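Local coordinates for protein probable aromatic acid decarboxylase (Escherichia coli, PDB 1SBZ) that probably prenylates reduced flavin mononucleotide with dimethylallyl phosphate, making the prenyl-FMN cofactor used by a phenolic acid decarboxylase, at residues D[21-26]-D[168-173]. Residues are numbered along the deposited sequence; the frame is centred on the assembly and turned at random.
Sequences QALREM and RVLDQF
L170 meets L23 and A22 where the C-terminal parts of helices 13-24 and 158-170 come together on one face of the parallel sheet of this Rossmann-like flavoprotein fold. The tight part is a single methyl pair: L23 CD1 lies 3.8 Å from L170 CD1, and both leucines are buried. Their side chains approach at a slant, with terminal methyls meeting. L170 leaves its helix directed at the opposite segment, whereas the bond from CA to CB of L23 points to one side, and its CD1 branch leans across. A chi1 of -99° with a chi2 of 34°, both away from the usual staggered values, brings that methyl forward. The second branch of L170 marks the looser edge, with CD2 standing 4.3 Å from A22 CB. SE of the selenomethionine M26 stays 5.4 Å from L170 CD2, and M26 is partly exposed, as is A22. No hydrogen bond crosses, only 109 Å² is buried in all, and the closest CA atoms, those of L23 and L170, remain 9.1 Å apart. Neighbours complete the packing: L23 also rests on V5 of strand 2-7, while H177 touches both A22 and L170. No polar pair spans the two segments; segment 168-173 carries its charges away from 21-26, where R168 reaches E113 of a second subunit and D171 also pairs with R182. There the guanidinium of R168 meets D171 edge-on, NE and NH2 converging on one oxygen, with D171 OD2 3.2 Å from R168 NH2 on its anti lone pair.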
loop_
_atom_site.group_PDB
_atom_site.type_symbol
_atom_site.label_atom_id
_atom_site.label_comp_id
_atom_site.label_asym_id
_atom_site.label_seq_id
_atom_site.Cartn_x
_atom_site.Cartn_y
_atom_site.Cartn_z
ATOM N N GLN D 21 37.403 14.676 15.711
ATOM C CA GLN D 21 38.826 14.990 15.572
ATOM C C GLN D 21 39.156 15.496 14.165
ATOM O O GLN D 21 39.817 16.524 14.013
ATOM C CB GLN D 21 39.683 13.765 15.895
ATOM C CG GLN D 21 39.872 13.500 17.385
ATOM C CD GLN D 21 40.398 12.105 17.676
ATOM O OE1 GLN D 21 40.378 11.228 16.810
ATOM N NE2 GLN D 21 40.863 11.897 18.901
ATOM N N ALA D 22 38.696 14.770 13.147
ATOM C CA ALA D 22 38.917 15.142 11.746
ATOM C C ALA D 22 38.287 16.492 11.395
ATOM O O ALA D 22 38.847 17.257 10.608
ATOM C CB ALA D 22 38.395 14.052 10.814
ATOM N N LEU D 23 37.125 16.771 11.983
ATOM C CA LEU D 23 36.441 18.049 11.799
ATOM C C LEU D 23 37.213 19.210 12.428
ATOM O O LEU D 23 37.255 20.312 11.866
ATOM C CB LEU D 23 35.012 17.981 12.353
ATOM C CG LEU D 23 33.812 17.735 11.423
ATOM C CD1 LEU D 23 34.111 16.815 10.254
ATOM C CD2 LEU D 23 32.632 17.202 12.218
ATOM N N ARG D 24 37.829 18.949 13.584
ATOM C CA ARG D 24 38.647 19.940 14.299
ATOM C C ARG D 24 39.830 20.432 13.453
ATOM O O ARG D 24 40.285 21.564 13.608
ATOM C CB ARG D 24 39.143 19.362 15.631
ATOM C CG ARG D 24 39.532 20.393 16.698
ATOM C CD ARG D 24 38.472 21.467 16.950
ATOM N NE ARG D 24 38.470 21.965 18.329
ATOM C CZ ARG D 24 37.716 22.977 18.764
ATOM N NH1 ARG D 24 36.897 23.615 17.933
ATOM N NH2 ARG D 24 37.782 23.356 20.035
ATOM N N GLU D 25 40.301 19.579 12.549
ATOM C CA GLU D 25 41.422 19.900 11.675
ATOM C C GLU D 25 40.991 20.654 10.409
ATOM O O GLU D 25 41.781 20.825 9.479
ATOM C CB GLU D 25 42.184 18.619 11.304
ATOM C CG GLU D 25 42.751 17.842 12.490
ATOM C CD GLU D 25 43.784 18.627 13.286
ATOM O OE1 GLU D 25 44.637 19.303 12.671
ATOM O OE2 GLU D 25 43.744 18.568 14.535
HETATM N N MSE D 26 39.735 21.098 10.378
HETATM C CA MSE D 26 39.206 21.877 9.255
HETATM C C MSE D 26 38.636 23.193 9.788
HETATM O O MSE D 26 37.570 23.202 10.412
HETATM C CB MSE D 26 38.144 21.081 8.482
HETATM C CG MSE D 26 38.602 19.688 8.033
HETATM SE SE MSE D 26 37.227 18.585 7.156
HETATM C CE MSE D 26 35.707 19.101 8.206
ATOM N N ARG D 168 34.319 8.089 4.619
ATOM C CA ARG D 168 33.166 7.805 3.769
ATOM C C ARG D 168 31.902 8.516 4.252
ATOM O O ARG D 168 31.015 8.821 3.450
ATOM C CB ARG D 168 32.941 6.293 3.653
ATOM C CG ARG D 168 34.145 5.508 3.091
ATOM C CD ARG D 168 34.079 5.147 1.590
ATOM N NE ARG D 168 33.455 6.214 0.816
ATOM C CZ ARG D 168 32.362 6.089 0.071
ATOM N NH1 ARG D 168 31.752 4.921 -0.073
ATOM N NH2 ARG D 168 31.895 7.154 -0.556
ATOM N N VAL D 169 31.825 8.771 5.561
ATOM C CA VAL D 169 30.780 9.627 6.127
ATOM C C VAL D 169 30.987 11.078 5.660
ATOM O O VAL D 169 30.049 11.710 5.168
ATOM C CB VAL D 169 30.714 9.533 7.682
ATOM C CG1 VAL D 169 29.693 10.517 8.250
ATOM C CG2 VAL D 169 30.362 8.117 8.125
ATOM N N LEU D 170 32.217 11.581 5.794
ATOM C CA LEU D 170 32.588 12.937 5.355
ATOM C C LEU D 170 32.335 13.209 3.872
ATOM O O LEU D 170 31.956 14.325 3.508
ATOM C CB LEU D 170 34.054 13.221 5.682
ATOM C CG LEU D 170 34.428 13.952 6.977
ATOM C CD1 LEU D 170 33.352 13.869 8.051
ATOM C CD2 LEU D 170 35.765 13.429 7.491
ATOM N N ASP D 171 32.548 12.195 3.027
ATOM C CA ASP D 171 32.211 12.270 1.600
ATOM C C ASP D 171 30.805 12.825 1.361
ATOM O O ASP D 171 30.562 13.496 0.358
ATOM C CB ASP D 171 32.322 10.891 0.940
ATOM C CG ASP D 171 33.749 10.523 0.566
ATOM O OD1 ASP D 171 34.639 11.402 0.642
ATOM O OD2 ASP D 171 34.068 9.379 0.173
ATOM N N GLN D 172 29.896 12.546 2.294
ATOM C CA GLN D 172 28.510 13.014 2.217
ATOM C C GLN D 172 28.386 14.537 2.230
ATOM O O GLN D 172 27.390 15.090 1.756
ATOM C CB GLN D 172 27.675 12.404 3.346
ATOM C CG GLN D 172 27.407 10.925 3.174
ATOM C CD GLN D 172 26.532 10.644 1.971
ATOM O OE1 GLN D 172 25.548 11.355 1.728
ATOM N NE2 GLN D 172 26.885 9.613 1.207
ATOM N N PHE D 173 29.401 15.211 2.765
ATOM C CA PHE D 173 29.423 16.673 2.797
ATOM C C PHE D 173 30.535 17.264 1.927
ATOM O O PHE D 173 30.956 18.405 2.135
ATOM C CB PHE D 173 29.544 17.171 4.241
ATOM C CG PHE D 173 28.306 16.950 5.064
ATOM C CD1 PHE D 173 28.189 15.830 5.880
ATOM C CD2 PHE D 173 27.254 17.858 5.023
ATOM C CE1 PHE D 173 27.041 15.616 6.643
ATOM C CE2 PHE D 173 26.100 17.654 5.788
ATOM C CZ PHE D 173 25.997 16.530 6.600
#